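Side-chain contact in uridylate-specific endoribonuclease nsp11 (Prrsv 16244b, PDB 5EYI), which is an endoribonuclease that probably degrades uridine-rich viral RNA and so keeps host sensors of double-stranded RNA from being activated: residues N44-W48 and P49-V53. The protein carries 1 engineered substitution. Numbering follows the deposited sequence.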
ATOM      1  N   ASN A  44      20.000 -33.789  -8.333  1.00 30.48           N
ATOM      2  CA  ASN A  44      21.067 -32.999  -7.730  1.00 32.43           C
ATOM      3  C   ASN A  44      22.434 -33.369  -8.331  1.00 34.08           C
ATOM      4  O   ASN A  44      23.296 -33.961  -7.670  1.00 36.02           O
ATOM      5  CB  ASN A  44      21.058 -33.151  -6.205  1.00 32.52           C
ATOM      6  CG  ASN A  44      22.069 -32.249  -5.520  1.00 33.38           C
ATOM      7  OD1 ASN A  44      22.554 -31.268  -6.101  1.00 32.54           O
ATOM      8  ND2 ASN A  44      22.404 -32.582  -4.277  1.00 33.47           N
ATOM      9  N   ASN A  45      22.633 -32.977  -9.583  1.00 33.45           N
ATOM     10  CA  ASN A  45      23.804 -33.364 -10.335  1.00 33.57           C
ATOM     11  C   ASN A  45      24.891 -32.304 -10.207  1.00 35.32           C
ATOM     12  O   ASN A  45      24.770 -31.199 -10.747  1.00 33.67           O
ATOM     13  CB  ASN A  45      23.423 -33.577 -11.794  1.00 33.04           C
ATOM     14  CG  ASN A  45      24.476 -34.336 -12.566  1.00 32.24           C
ATOM     15  OD1 ASN A  45      25.675 -34.118 -12.390  1.00 31.50           O
ATOM     16  ND2 ASN A  45      24.033 -35.231 -13.427  1.00 31.34           N
ATOM     17  N   GLU A  46      25.966 -32.661  -9.513  1.00 37.43           N
ATOM     18  CA  GLU A  46      27.098 -31.751  -9.303  1.00 39.88           C
ATOM     19  C   GLU A  46      27.821 -31.326 -10.587  1.00 36.38           C
ATOM     20  O   GLU A  46      28.561 -30.357 -10.573  1.00 34.92           O
ATOM     21  CB  GLU A  46      28.089 -32.356  -8.304  1.00 44.03           C
ATOM     22  CG  GLU A  46      27.565 -32.309  -6.876  1.00 48.13           C
ATOM     23  CD  GLU A  46      28.293 -33.251  -5.936  1.00 51.79           C
ATOM     24  OE1 GLU A  46      28.199 -34.484  -6.133  1.00 56.08           O
ATOM     25  OE2 GLU A  46      28.938 -32.758  -4.987  1.00 54.44           O
ATOM     26  N   LYS A  47      27.592 -32.030 -11.692  1.00 35.86           N
ATOM     27  CA  LYS A  47      28.067 -31.565 -12.996  1.00 37.39           C
ATOM     28  C   LYS A  47      27.339 -30.308 -13.504  1.00 34.74           C
ATOM     29  O   LYS A  47      27.804 -29.690 -14.458  1.00 35.40           O
ATOM     30  CB  LYS A  47      27.973 -32.680 -14.046  1.00 39.73           C
ATOM     31  CG  LYS A  47      28.852 -33.877 -13.727  1.00 42.62           C
ATOM     32  CD  LYS A  47      28.858 -34.913 -14.842  1.00 45.67           C
ATOM     33  CE  LYS A  47      27.548 -35.679 -14.924  1.00 47.60           C
ATOM     34  NZ  LYS A  47      27.767 -37.051 -15.463  1.00 50.44           N
ATOM     35  N   TRP A  48      26.206 -29.947 -12.893  1.00 31.46           N
ATOM     36  CA  TRP A  48      25.448 -28.745 -13.260  1.00 29.26           C
ATOM     37  C   TRP A  48      25.583 -27.698 -12.156  1.00 28.93           C
ATOM     38  O   TRP A  48      24.757 -27.649 -11.250  1.00 28.61           O
ATOM     39  CB  TRP A  48      23.972 -29.102 -13.502  1.00 28.31           C
ATOM     40  CG  TRP A  48      23.780 -30.301 -14.394  1.00 26.81           C
ATOM     41  CD1 TRP A  48      24.634 -30.762 -15.366  1.00 26.44           C
ATOM     42  CD2 TRP A  48      22.659 -31.185 -14.398  1.00 26.36           C
ATOM     43  NE1 TRP A  48      24.117 -31.886 -15.955  1.00 26.24           N
ATOM     44  CE2 TRP A  48      22.906 -32.170 -15.382  1.00 26.22           C
ATOM     45  CE3 TRP A  48      21.469 -31.250 -13.659  1.00 26.21           C
ATOM     46  CZ2 TRP A  48      22.002 -33.198 -15.654  1.00 26.45           C
ATOM     47  CZ3 TRP A  48      20.569 -32.283 -13.930  1.00 26.57           C
ATOM     48  CH2 TRP A  48      20.844 -33.240 -14.918  1.00 26.37           C
ATOM     49  N   PRO A  49      26.624 -26.841 -12.233  1.00 28.13           N
ATOM     50  CA  PRO A  49      26.933 -25.970 -11.093  1.00 27.69           C
ATOM     51  C   PRO A  49      25.902 -24.897 -10.783  1.00 26.80           C
ATOM     52  O   PRO A  49      25.830 -24.454  -9.643  1.00 26.65           O
ATOM     53  CB  PRO A  49      28.277 -25.336 -11.479  1.00 27.40           C
ATOM     54  CG  PRO A  49      28.310 -25.392 -12.963  1.00 28.41           C
ATOM     55  CD  PRO A  49      27.565 -26.633 -13.352  1.00 28.58           C
ATOM     56  N   ASP A  50      25.137 -24.460 -11.777  1.00 27.62           N
ATOM     57  CA  ASP A  50      24.030 -23.535 -11.544  1.00 27.63           C
ATOM     58  C   ASP A  50      22.756 -24.335 -11.737  1.00 25.64           C
ATOM     59  O   ASP A  50      22.391 -24.685 -12.857  1.00 25.29           O
ATOM     60  CB  ASP A  50      24.126 -22.341 -12.486  1.00 29.57           C
ATOM     61  CG  ASP A  50      25.469 -21.640 -12.372  1.00 31.90           C
ATOM     62  OD1 ASP A  50      25.703 -20.973 -11.348  1.00 32.17           O
ATOM     63  OD2 ASP A  50      26.309 -21.786 -13.285  1.00 34.33           O
ATOM     64  N   ARG A  51      22.118 -24.687 -10.631  1.00 24.13           N
ATOM     65  CA  ARG A  51      20.955 -25.546 -10.683  1.00 23.40           C
ATOM     66  C   ARG A  51      20.000 -25.262  -9.550  1.00 21.93           C
ATOM     67  O   ARG A  51      20.412 -24.891  -8.453  1.00 22.03           O
ATOM     68  CB  ARG A  51      21.367 -27.027 -10.684  1.00 24.66           C
ATOM     69  CG  ARG A  51      22.129 -27.475  -9.451  1.00 25.01           C
ATOM     70  CD  ARG A  51      22.467 -28.961  -9.501  1.00 25.90           C
ATOM     71  NE  ARG A  51      23.049 -29.409  -8.238  1.00 26.48           N
ATOM     72  CZ  ARG A  51      24.279 -29.137  -7.804  1.00 27.50           C
ATOM     73  NH1 ARG A  51      25.129 -28.400  -8.522  1.00 28.88           N
ATOM     74  NH2 ARG A  51      24.673 -29.615  -6.625  1.00 27.83           N
ATOM     75  N   LEU A  52      18.719 -25.439  -9.836  1.00 20.85           N
ATOM     76  CA  LEU A  52      17.662 -25.259  -8.860  1.00 20.44           C
ATOM     77  C   LEU A  52      17.067 -26.637  -8.694  1.00 20.55           C
ATOM     78  O   LEU A  52      16.382 -27.115  -9.596  1.00 20.09           O
ATOM     79  CB  LEU A  52      16.619 -24.261  -9.373  1.00 19.84           C
ATOM     80  CG  LEU A  52      15.457 -23.955  -8.426  1.00 19.80           C
ATOM     81  CD1 LEU A  52      15.971 -23.307  -7.145  1.00 19.14           C
ATOM     82  CD2 LEU A  52      14.422 -23.079  -9.124  1.00 19.70           C
ATOM     83  N   VAL A  53      17.366 -27.297  -7.575  1.00 20.72           N
ATOM     84  CA  VAL A  53      16.934 -28.676  -7.384  1.00 21.43           C
ATOM     85  C   VAL A  53      15.620 -28.671  -6.619  1.00 21.54           C
ATOM     86  O   VAL A  53      15.543 -28.096  -5.538  1.00 21.59           O
ATOM     87  CB  VAL A  53      17.975 -29.542  -6.633  1.00 22.01           C
ATOM     88  CG1 VAL A  53      17.458 -30.973  -6.483  1.00 22.33           C
ATOM     89  CG2 VAL A  53      19.312 -29.552  -7.374  1.00 22.46           C
TER
HETATM   90  O   HOH W   1      27.893 -28.563  -8.503  1.00 53.82           O
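Arg51 reaches back from the start of strand 51-55 into the preceding loop and bonds to both ends of residues 44-48, Asn44 and Trp48. Its CG stands between the backbone N and the carbonyl carbon (chi1 61°), which sets CB and CG by Trp48 O, and the chain then runs straight to NE. Arg51 CD lies against two backbone oxygens, 3.2 Å from Trp48 O and 3.4 Å from Asn45 O. At the tip, Asn44 OD1 accepts side-on from Arg51 NE at 2.9 Å and NH2 at 2.7 Å; a neutral amide oxygen can take both donors, though sharing it bends both bonds. Amide and guanidinium are nearly coplanar (28°), with NE in the amide carbonyl plane and NH2 tilted from it. Arg51 NH1 donates to Trp48 O at 2.9 Å, fairly straight (163°) but from above that carbonyl's plane; a water links NH1 to Glu46 O. Asn45 O and Glu46 CA cover one guanidinium face.

Asn45 suits its place because its OD1 accepts from Lys47 N, an Asx turn within the type I turn 45-48. The large apolar ring of Trp48 suits a buried site beside Val39 and Thr41 of the parallel neighbouring strand. Arginine, a flat donor making four N-H bonds here, suits an irregular loop; carbonyl dipoles, a cation-pi contact with Phe92 and, without a salt bridge, the more distant Glu46 carboxylate probably all favour its charge.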